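Long-range contacts in bifunctional GH43-CE protein (Bacteroides eggerthii, PDB 6MLY), which probably cleaves xylose units from xylan as a family 43 glycoside hydrolase and carries a putative carbohydrate esterase domain on the same chain: residues A[372-377]-A[448-453]; A[22-27]-A[274-279]. One frame throughout, in Å; residues are numbered along the deposited sequence.

Contact 1: A[372-377]-A[448-453]; sequences QRTIGP and CDFRNK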
ATOM      1  N   GLN A 372       9.169  -6.869  10.009  1.00 63.33           N
ATOM      2  CA  GLN A 372       8.253  -6.623  11.116  1.00 63.21           C
ATOM      3  C   GLN A 372       6.832  -6.548  10.543  1.00 63.93           C
ATOM      4  O   GLN A 372       6.653  -6.507   9.331  1.00 65.02           O
ATOM      5  CB  GLN A 372       8.599  -5.329  11.851  1.00 62.31           C
ATOM      6  CG  GLN A 372      10.001  -5.311  12.441  1.00 62.06           C
ATOM      7  CD  GLN A 372      10.188  -4.229  13.478  1.00 62.10           C
ATOM      8  OE1 GLN A 372       9.234  -3.727  14.069  1.00 62.57           O
ATOM      9  NE2 GLN A 372      11.437  -3.878  13.731  1.00 62.00           N
ATOM     10  N   ARG A 373       5.825  -6.531  11.422  1.00 64.48           N
ATOM     11  CA  ARG A 373       4.418  -6.450  11.011  1.00 65.31           C
ATOM     12  C   ARG A 373       4.122  -5.017  10.538  1.00 65.80           C
ATOM     13  O   ARG A 373       4.844  -4.082  10.881  1.00 65.92           O
ATOM     14  CB  ARG A 373       3.496  -6.872  12.166  1.00 65.68           C
ATOM     15  CG  ARG A 373       3.615  -8.335  12.575  1.00 65.81           C
ATOM     16  CD  ARG A 373       2.794  -8.673  13.811  1.00 66.31           C
ATOM     17  NE  ARG A 373       2.858 -10.085  14.185  1.00 66.42           N
ATOM     18  CZ  ARG A 373       3.806 -10.636  14.942  1.00 65.69           C
ATOM     19  NH1 ARG A 373       4.667  -9.875  15.593  1.00 65.69           N
ATOM     20  NH2 ARG A 373       3.901 -11.950  15.036  1.00 65.90           N
ATOM     21  N   THR A 374       3.081  -4.861   9.716  1.00 66.79           N
ATOM     22  CA  THR A 374       2.452  -3.566   9.513  1.00 68.29           C
ATOM     23  C   THR A 374       1.396  -3.384  10.601  1.00 69.26           C
ATOM     24  O   THR A 374       0.890  -4.365  11.136  1.00 71.11           O
ATOM     25  CB  THR A 374       1.835  -3.439   8.116  1.00 68.57           C
ATOM     26  OG1 THR A 374       0.957  -4.541   7.896  1.00 70.09           O
ATOM     27  CG2 THR A 374       2.876  -3.385   7.018  1.00 68.45           C
ATOM     28  N   ILE A 375       1.079  -2.131  10.929  1.00 70.53           N
ATOM     29  CA  ILE A 375       0.151  -1.839  12.009  1.00 71.71           C
ATOM     30  C   ILE A 375      -0.938  -0.898  11.492  1.00 74.19           C
ATOM     31  O   ILE A 375      -0.701  -0.128  10.568  1.00 75.30           O
ATOM     32  CB  ILE A 375       0.899  -1.261  13.226  1.00 72.07           C
ATOM     33  CG1 ILE A 375       1.493   0.121  12.949  1.00 71.69           C
ATOM     34  CG2 ILE A 375       1.962  -2.239  13.702  1.00 72.08           C
ATOM     35  CD1 ILE A 375       2.189   0.738  14.142  1.00 72.06           C
ATOM     36  N   GLY A 376      -2.122  -0.979  12.108  1.00 75.20           N
ATOM     37  CA  GLY A 376      -3.253  -0.110  11.791  1.00 76.51           C
ATOM     38  C   GLY A 376      -3.499   0.925  12.889  1.00 77.44           C
ATOM     39  O   GLY A 376      -2.964   0.804  13.991  1.00 77.25           O
ATOM     40  N   PRO A 377      -4.325   1.936  12.587  1.00 80.52           N
ATOM     41  CA  PRO A 377      -5.039   2.067  11.323  1.00 80.08           C
ATOM     42  C   PRO A 377      -4.176   2.575  10.153  1.00 78.69           C
ATOM     43  O   PRO A 377      -4.495   2.295   8.997  1.00 77.91           O
ATOM     44  CB  PRO A 377      -6.154   3.078  11.632  1.00 82.08           C
ATOM     45  CG  PRO A 377      -5.559   3.949  12.706  1.00 82.38           C
ATOM     46  CD  PRO A 377      -4.727   2.991  13.532  1.00 82.16           C
ATOM     47  N   CYS A 448       1.343   3.182   4.710  1.00 74.09           N
ATOM     48  CA  CYS A 448       0.218   2.246   4.666  1.00 74.40           C
ATOM     49  C   CYS A 448      -1.049   2.938   5.183  1.00 74.66           C
ATOM     50  O   CYS A 448      -1.064   3.457   6.305  1.00 75.22           O
ATOM     51  CB  CYS A 448       0.471   1.017   5.535  1.00 75.21           C
ATOM     52  SG  CYS A 448       1.800  -0.069   4.938  1.00 76.23           S
ATOM     53  N   ASP A 449      -2.099   2.939   4.356  1.00 75.19           N
ATOM     54  CA  ASP A 449      -3.419   3.406   4.766  1.00 75.68           C
ATOM     55  C   ASP A 449      -4.376   2.212   4.734  1.00 77.11           C
ATOM     56  O   ASP A 449      -4.787   1.763   3.658  1.00 77.60           O
ATOM     57  CB  ASP A 449      -3.932   4.566   3.901  1.00 76.28           C
ATOM     58  CG  ASP A 449      -5.124   5.288   4.513  1.00 76.80           C
ATOM     59  OD1 ASP A 449      -5.344   5.114   5.726  1.00 77.81           O
ATOM     60  OD2 ASP A 449      -5.829   6.011   3.783  1.00 78.94           O
ATOM     61  N   PHE A 450      -4.683   1.694   5.929  1.00 76.01           N
ATOM     62  CA  PHE A 450      -5.665   0.637   6.127  1.00 76.59           C
ATOM     63  C   PHE A 450      -7.019   1.251   6.517  1.00 77.72           C
ATOM     64  O   PHE A 450      -8.030   0.560   6.479  1.00 80.03           O
ATOM     65  CB  PHE A 450      -5.160  -0.368   7.170  1.00 75.71           C
ATOM     66  CG  PHE A 450      -3.828  -1.003   6.839  1.00 74.47           C
ATOM     67  CD1 PHE A 450      -3.720  -1.947   5.826  1.00 74.18           C
ATOM     68  CD2 PHE A 450      -2.677  -0.654   7.531  1.00 73.54           C
ATOM     69  CE1 PHE A 450      -2.498  -2.530   5.517  1.00 73.30           C
ATOM     70  CE2 PHE A 450      -1.456  -1.239   7.222  1.00 72.81           C
ATOM     71  CZ  PHE A 450      -1.368  -2.173   6.214  1.00 72.58           C
ATOM     72  N   ARG A 451      -7.034   2.549   6.860  1.00 79.67           N
ATOM     73  CA  ARG A 451      -8.258   3.269   7.266  1.00 81.02           C
ATOM     74  C   ARG A 451      -9.425   2.834   6.372  1.00 82.12           C
ATOM     75  O   ARG A 451      -9.417   3.095   5.171  1.00 83.37           O
ATOM     76  CB  ARG A 451      -8.088   4.790   7.156  1.00 80.43           C
ATOM     77  CG  ARG A 451      -7.150   5.406   8.187  1.00 80.11           C
ATOM     78  CD  ARG A 451      -6.961   6.912   8.054  1.00 80.11           C
ATOM     79  NE  ARG A 451      -6.493   7.320   6.733  1.00 79.41           N
ATOM     80  CZ  ARG A 451      -5.561   8.238   6.504  1.00 78.47           C
ATOM     81  NH1 ARG A 451      -5.012   8.900   7.508  1.00 79.54           N
ATOM     82  NH2 ARG A 451      -5.171   8.476   5.267  1.00 79.31           N
ATOM     83  N   ASN A 452     -10.413   2.161   6.971  1.00 82.48           N
ATOM     84  CA  ASN A 452     -11.610   1.693   6.263  1.00 83.55           C
ATOM     85  C   ASN A 452     -11.187   0.851   5.049  1.00 82.42           C
ATOM     86  O   ASN A 452     -11.789   0.931   3.981  1.00 83.61           O
ATOM     87  CB  ASN A 452     -12.532   2.861   5.887  1.00 84.42           C
ATOM     88  CG  ASN A 452     -13.162   3.542   7.087  1.00 85.14           C
ATOM     89  OD1 ASN A 452     -14.365   3.798   7.099  1.00 85.98           O
ATOM     90  ND2 ASN A 452     -12.364   3.839   8.102  1.00 84.09           N
ATOM     91  N   LYS A 453     -10.127   0.055   5.237  1.00 80.57           N
ATOM     92  CA  LYS A 453      -9.667  -0.980   4.307  1.00 80.57           C
ATOM     93  C   LYS A 453      -9.387  -0.406   2.913  1.00 80.80           C
ATOM     94  O   LYS A 453      -9.549  -1.118   1.922  1.00 83.48           O
ATOM     95  CB  LYS A 453     -10.693  -2.120   4.247  1.00 81.97           C
ATOM     96  CG  LYS A 453     -10.541  -3.170   5.344  1.00 81.42           C
ATOM     97  CD  LYS A 453     -11.852  -3.658   5.921  1.00 82.73           C
ATOM     98  CE  LYS A 453     -12.523  -2.625   6.803  1.00 83.55           C
ATOM     99  NZ  LYS A 453     -13.630  -3.210   7.596  1.00 84.88           N
TER

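Contact 2: A[22-27]-A[274-279]; sequences TNPVIY and GRIPYL. With EDO (1,2-ethanediol), chain F.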
ATOM      1  N   THR A  22      -9.708   0.718  23.464  1.00 84.62           N
ATOM      2  CA  THR A  22     -10.718   0.318  22.488  1.00 85.50           C
ATOM      3  C   THR A  22     -10.310  -0.975  21.770  1.00 85.02           C
ATOM      4  O   THR A  22      -9.221  -1.511  21.983  1.00 84.03           O
ATOM      5  CB  THR A  22     -10.924   1.408  21.424  1.00 85.21           C
ATOM      6  OG1 THR A  22      -9.989   1.158  20.374  1.00 84.18           O
ATOM      7  CG2 THR A  22     -10.750   2.813  21.958  1.00 85.76           C
ATOM      8  N   ASN A  23     -11.210  -1.427  20.890  1.00 85.86           N
ATOM      9  CA  ASN A  23     -11.050  -2.587  20.030  1.00 86.95           C
ATOM     10  C   ASN A  23     -10.895  -2.075  18.599  1.00 86.99           C
ATOM     11  O   ASN A  23     -11.562  -1.111  18.234  1.00 91.56           O
ATOM     12  CB  ASN A  23     -12.248  -3.527  20.224  1.00 89.88           C
ATOM     13  CG  ASN A  23     -12.263  -4.723  19.297  1.00 89.93           C
ATOM     14  OD1 ASN A  23     -12.215  -4.563  18.075  1.00 90.28           O
ATOM     15  ND2 ASN A  23     -12.355  -5.916  19.869  1.00 88.32           N
ATOM     16  N   PRO A  24     -10.023  -2.689  17.785  1.00 84.90           N
ATOM     17  CA  PRO A  24      -9.206  -3.855  18.090  1.00 83.39           C
ATOM     18  C   PRO A  24      -8.036  -3.574  19.044  1.00 82.31           C
ATOM     19  O   PRO A  24      -7.312  -2.592  18.857  1.00 82.82           O
ATOM     20  CB  PRO A  24      -8.646  -4.264  16.721  1.00 82.56           C
ATOM     21  CG  PRO A  24      -8.504  -2.954  15.998  1.00 81.98           C
ATOM     22  CD  PRO A  24      -9.697  -2.147  16.459  1.00 83.89           C
ATOM     23  N   VAL A  25      -7.863  -4.467  20.027  1.00 81.43           N
ATOM     24  CA  VAL A  25      -6.877  -4.319  21.103  1.00 79.10           C
ATOM     25  C   VAL A  25      -5.460  -4.466  20.535  1.00 76.45           C
ATOM     26  O   VAL A  25      -4.508  -3.938  21.114  1.00 76.15           O
ATOM     27  CB  VAL A  25      -7.126  -5.324  22.245  1.00 80.03           C
ATOM     28  CG1 VAL A  25      -8.471  -5.078  22.914  1.00 81.60           C
ATOM     29  CG2 VAL A  25      -7.004  -6.771  21.784  1.00 80.06           C
ATOM     30  N   ILE A  26      -5.336  -5.226  19.439  1.00 75.42           N
ATOM     31  CA  ILE A  26      -4.124  -5.262  18.618  1.00 74.44           C
ATOM     32  C   ILE A  26      -4.522  -5.040  17.153  1.00 74.85           C
ATOM     33  O   ILE A  26      -5.073  -5.936  16.518  1.00 76.78           O
ATOM     34  CB  ILE A  26      -3.357  -6.591  18.791  1.00 73.84           C
ATOM     35  CG1 ILE A  26      -2.899  -6.809  20.237  1.00 73.18           C
ATOM     36  CG2 ILE A  26      -2.193  -6.662  17.803  1.00 73.09           C
ATOM     37  CD1 ILE A  26      -2.200  -8.127  20.471  1.00 72.39           C
ATOM     38  N   TYR A  27      -4.224  -3.850  16.620  1.00 73.42           N
ATOM     39  CA  TYR A  27      -4.465  -3.573  15.212  1.00 73.38           C
ATOM     40  C   TYR A  27      -3.253  -4.054  14.404  1.00 72.44           C
ATOM     41  O   TYR A  27      -2.469  -3.244  13.901  1.00 72.09           O
ATOM     42  CB  TYR A  27      -4.758  -2.086  14.994  1.00 73.32           C
ATOM     43  CG  TYR A  27      -5.702  -1.783  13.856  1.00 73.51           C
ATOM     44  CD1 TYR A  27      -6.637  -0.765  13.962  1.00 74.50           C
ATOM     45  CD2 TYR A  27      -5.684  -2.521  12.681  1.00 73.13           C
ATOM     46  CE1 TYR A  27      -7.514  -0.475  12.928  1.00 75.69           C
ATOM     47  CE2 TYR A  27      -6.555  -2.246  11.640  1.00 74.27           C
ATOM     48  CZ  TYR A  27      -7.471  -1.217  11.759  1.00 75.55           C
ATOM     49  OH  TYR A  27      -8.318  -0.936  10.727  1.00 76.60           O
ATOM     50  N   GLY A 274      -4.063  -7.661   7.856  1.00 75.93           N
ATOM     51  CA  GLY A 274      -4.071  -9.089   8.194  1.00 76.18           C
ATOM     52  C   GLY A 274      -5.288  -9.488   9.017  1.00 77.16           C
ATOM     53  O   GLY A 274      -6.422  -9.134   8.679  1.00 77.60           O
ATOM     54  N   ARG A 275      -5.029 -10.242  10.096  1.00 77.09           N
ATOM     55  CA  ARG A 275      -6.055 -10.851  10.965  1.00 77.40           C
ATOM     56  C   ARG A 275      -5.793 -10.416  12.415  1.00 77.06           C
ATOM     57  O   ARG A 275      -4.821 -10.848  13.033  1.00 77.11           O
ATOM     58  CB  ARG A 275      -6.045 -12.371  10.770  1.00 78.27           C
ATOM     59  CG  ARG A 275      -6.138 -12.803   9.312  1.00 79.75           C
ATOM     60  CD  ARG A 275      -6.419 -14.285   9.121  1.00 81.94           C
ATOM     61  NE  ARG A 275      -5.216 -15.109   9.169  1.00 83.14           N
ATOM     62  CZ  ARG A 275      -5.192 -16.400   9.496  1.00 84.44           C
ATOM     63  NH1 ARG A 275      -6.313 -17.033   9.799  1.00 87.28           N
ATOM     64  NH2 ARG A 275      -4.044 -17.054   9.531  1.00 84.50           N
ATOM     65  N   ILE A 276      -6.672  -9.551  12.939  1.00 77.22           N
ATOM     66  CA  ILE A 276      -6.352  -8.654  14.060  1.00 76.42           C
ATOM     67  C   ILE A 276      -7.141  -9.073  15.301  1.00 76.77           C
ATOM     68  O   ILE A 276      -8.354  -9.252  15.235  1.00 78.05           O
ATOM     69  CB  ILE A 276      -6.594  -7.174  13.671  1.00 76.54           C
ATOM     70  CG1 ILE A 276      -8.027  -6.900  13.209  1.00 77.67           C
ATOM     71  CG2 ILE A 276      -5.603  -6.709  12.612  1.00 75.70           C
ATOM     72  CD1 ILE A 276      -8.405  -5.441  13.261  1.00 78.32           C
ATOM     73  N   PRO A 277      -6.470  -9.288  16.458  1.00 76.67           N
ATOM     74  CA  PRO A 277      -7.143  -9.600  17.723  1.00 77.38           C
ATOM     75  C   PRO A 277      -8.297  -8.685  18.167  1.00 79.05           C
ATOM     76  O   PRO A 277      -8.217  -7.454  18.025  1.00 78.81           O
ATOM     77  CB  PRO A 277      -5.999  -9.471  18.736  1.00 76.86           C
ATOM     78  CG  PRO A 277      -4.793  -9.938  17.966  1.00 75.44           C
ATOM     79  CD  PRO A 277      -5.005  -9.352  16.588  1.00 75.60           C
ATOM     80  N   TYR A 278      -9.343  -9.326  18.715  1.00 80.11           N
ATOM     81  CA  TYR A 278     -10.547  -8.701  19.269  1.00 82.17           C
ATOM     82  C   TYR A 278     -10.835  -9.305  20.652  1.00 82.44           C
ATOM     83  O   TYR A 278     -10.741 -10.521  20.836  1.00 82.77           O
ATOM     84  CB  TYR A 278     -11.758  -8.942  18.362  1.00 83.41           C
ATOM     85  CG  TYR A 278     -11.961  -7.943  17.250  1.00 83.91           C
ATOM     86  CD1 TYR A 278     -10.989  -7.735  16.285  1.00 83.11           C
ATOM     87  CD2 TYR A 278     -13.143  -7.225  17.136  1.00 85.48           C
ATOM     88  CE1 TYR A 278     -11.176  -6.827  15.254  1.00 83.34           C
ATOM     89  CE2 TYR A 278     -13.345  -6.312  16.112  1.00 85.57           C
ATOM     90  CZ  TYR A 278     -12.356  -6.110  15.166  1.00 83.99           C
ATOM     91  OH  TYR A 278     -12.540  -5.219  14.151  1.00 84.84           O
ATOM     92  N   LEU A 279     -11.192  -8.445  21.613  1.00 83.80           N
ATOM     93  CA  LEU A 279     -11.656  -8.858  22.932  1.00 84.26           C
ATOM     94  C   LEU A 279     -13.119  -8.431  23.106  1.00 86.55           C
ATOM     95  O   LEU A 279     -13.454  -7.265  22.905  1.00 84.94           O
ATOM     96  CB  LEU A 279     -10.758  -8.222  23.999  1.00 83.50           C
ATOM     97  CG  LEU A 279      -9.379  -8.857  24.169  1.00 81.71           C
ATOM     98  CD1 LEU A 279      -8.549  -8.099  25.193  1.00 80.63           C
ATOM     99  CD2 LEU A 279      -9.500 -10.319  24.571  1.00 82.08           C
TER
HETATM  100  C1  EDO F 902      -5.569 -20.509   9.796  1.00 65.38           C
HETATM  101  O1  EDO F 902      -5.258 -19.461  10.722  1.00 59.45           O
HETATM  102  C2  EDO F 902      -4.330 -21.373   9.614  1.00 70.51           C
HETATM  103  O2  EDO F 902      -3.924 -21.886  10.891  1.00 76.51           O

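Contact 1: A[372-377]-A[448-453]
From Thr374 to Pro377 the backbone runs at 30° to the direction from Cys448 to Arg451, and the two close in from 7.9 Å between the CA atoms of Thr374 and Cys448 to 5.3 Å between those of Pro377 and Arg451. At the narrow end Phe450 N donates to Pro377 O (3.1 Å). Phe450 fills the wider end: its CG stands anti to the carbonyl carbon (chi1 -57°), and the ring reaches back beside residues 374-376. Ile375 O lies at the ring edge, near its plane, 3.6 Å from Phe450 CE2. Thr374 crosses the phenylalanine side chain at about a right angle, its OG1 3.7 Å from Phe450 CZ. That hydroxyl is hydrogen-bonded to Tyr487 O; with the ring it is in van der Waals contact. The other branch, Thr374 CG2, rests 4.1 Å from Cys448 SG. The turn after the strand is shaped by Asp449, whose OD1 accepts from Arg451 N from above the carboxylate plane in an Asx turn. A bend at chi3 (-56°) places Arg451 NE 2.7 Å from Asp449 OD1 in a salt bridge, and Asp516 is a second acidic partner of the guanidinium. Strands 370-373 and 441-449 belong to different sheets, and residues 374-377 cross between them to reach strand 378-386, the neighbour of 441-449: an arrangement characteristic of the concanavalin A-like beta sandwich.

Contact 2: A[22-27]-A[274-279]
Pro277 lies against Ile26, ring to branched side chain, with Pro277 CG 3.7 Å from Ile26 CB. Beside it Val25 crosses Leu279 at about a right angle, Val25 CG1 coming to 3.8 Å from Leu279 CD1. Ile276 meets the loop with its long branch: CG1 sits between the backbone N and the carbonyl carbon (chi1 57°), and CD1 beyond it reaches Pro24 CB at 3.7 Å. The same methyl lies over one face of the Tyr27 ring, 4.0 Å from Tyr27 CE2, the two side chains lying side by side and pointing the same way. Pro24, which follows a cis peptide bond, also sets its CB 3.9 Å from Tyr278 CE1. The join is thus mainly apolar, and Pro277, lacking an N-H, offers no backbone donor to the loop. In the five-bladed beta-propeller expected of family 43, it lays the start of the modelled chain, ahead of strand 34-38, on strand 275-282, an outermost strand of a three-stranded antiparallel sheet. That strand is held from its other flank by backbone bonds of Ile276 with Glu268 and of Tyr278 with Leu266. At the start of the strand, Arg275 N is hydrogen-bonded to Asp29 OD1. Arg275 turns its CB away from the loop, and through NH1 (2.8 Å) and NH2 (2.9 Å) its guanidinium grips O1 of an ethanediol molecule in the guanidinium plane; Asp32 holds the same molecule.

Overall arrangement
Contact 2 belongs to the family 43 part and contact 1 to the concanavalin A-like part, yet their centres are only 12 Å apart and they meet directly. Tyr27 makes the link: its O lies 2.9 Å from Gly376 N, probably a hydrogen bond, and its CD1 packs 3.8 Å from Pro377 N. Asp29, two residues on, adds a bond across the seam from Arg373 NE to its backbone O, while its carboxylate accepts from Arg275 N on its own side. The pair thus illustrates how local packing within two domains can continue into their interface. Both contacts lie away from Asp143, a predicted catalytic residue of the glycosidase, and from the sodium site formed with Asp722 and Asp725; the predicted proton donor Glu200 is not modelled.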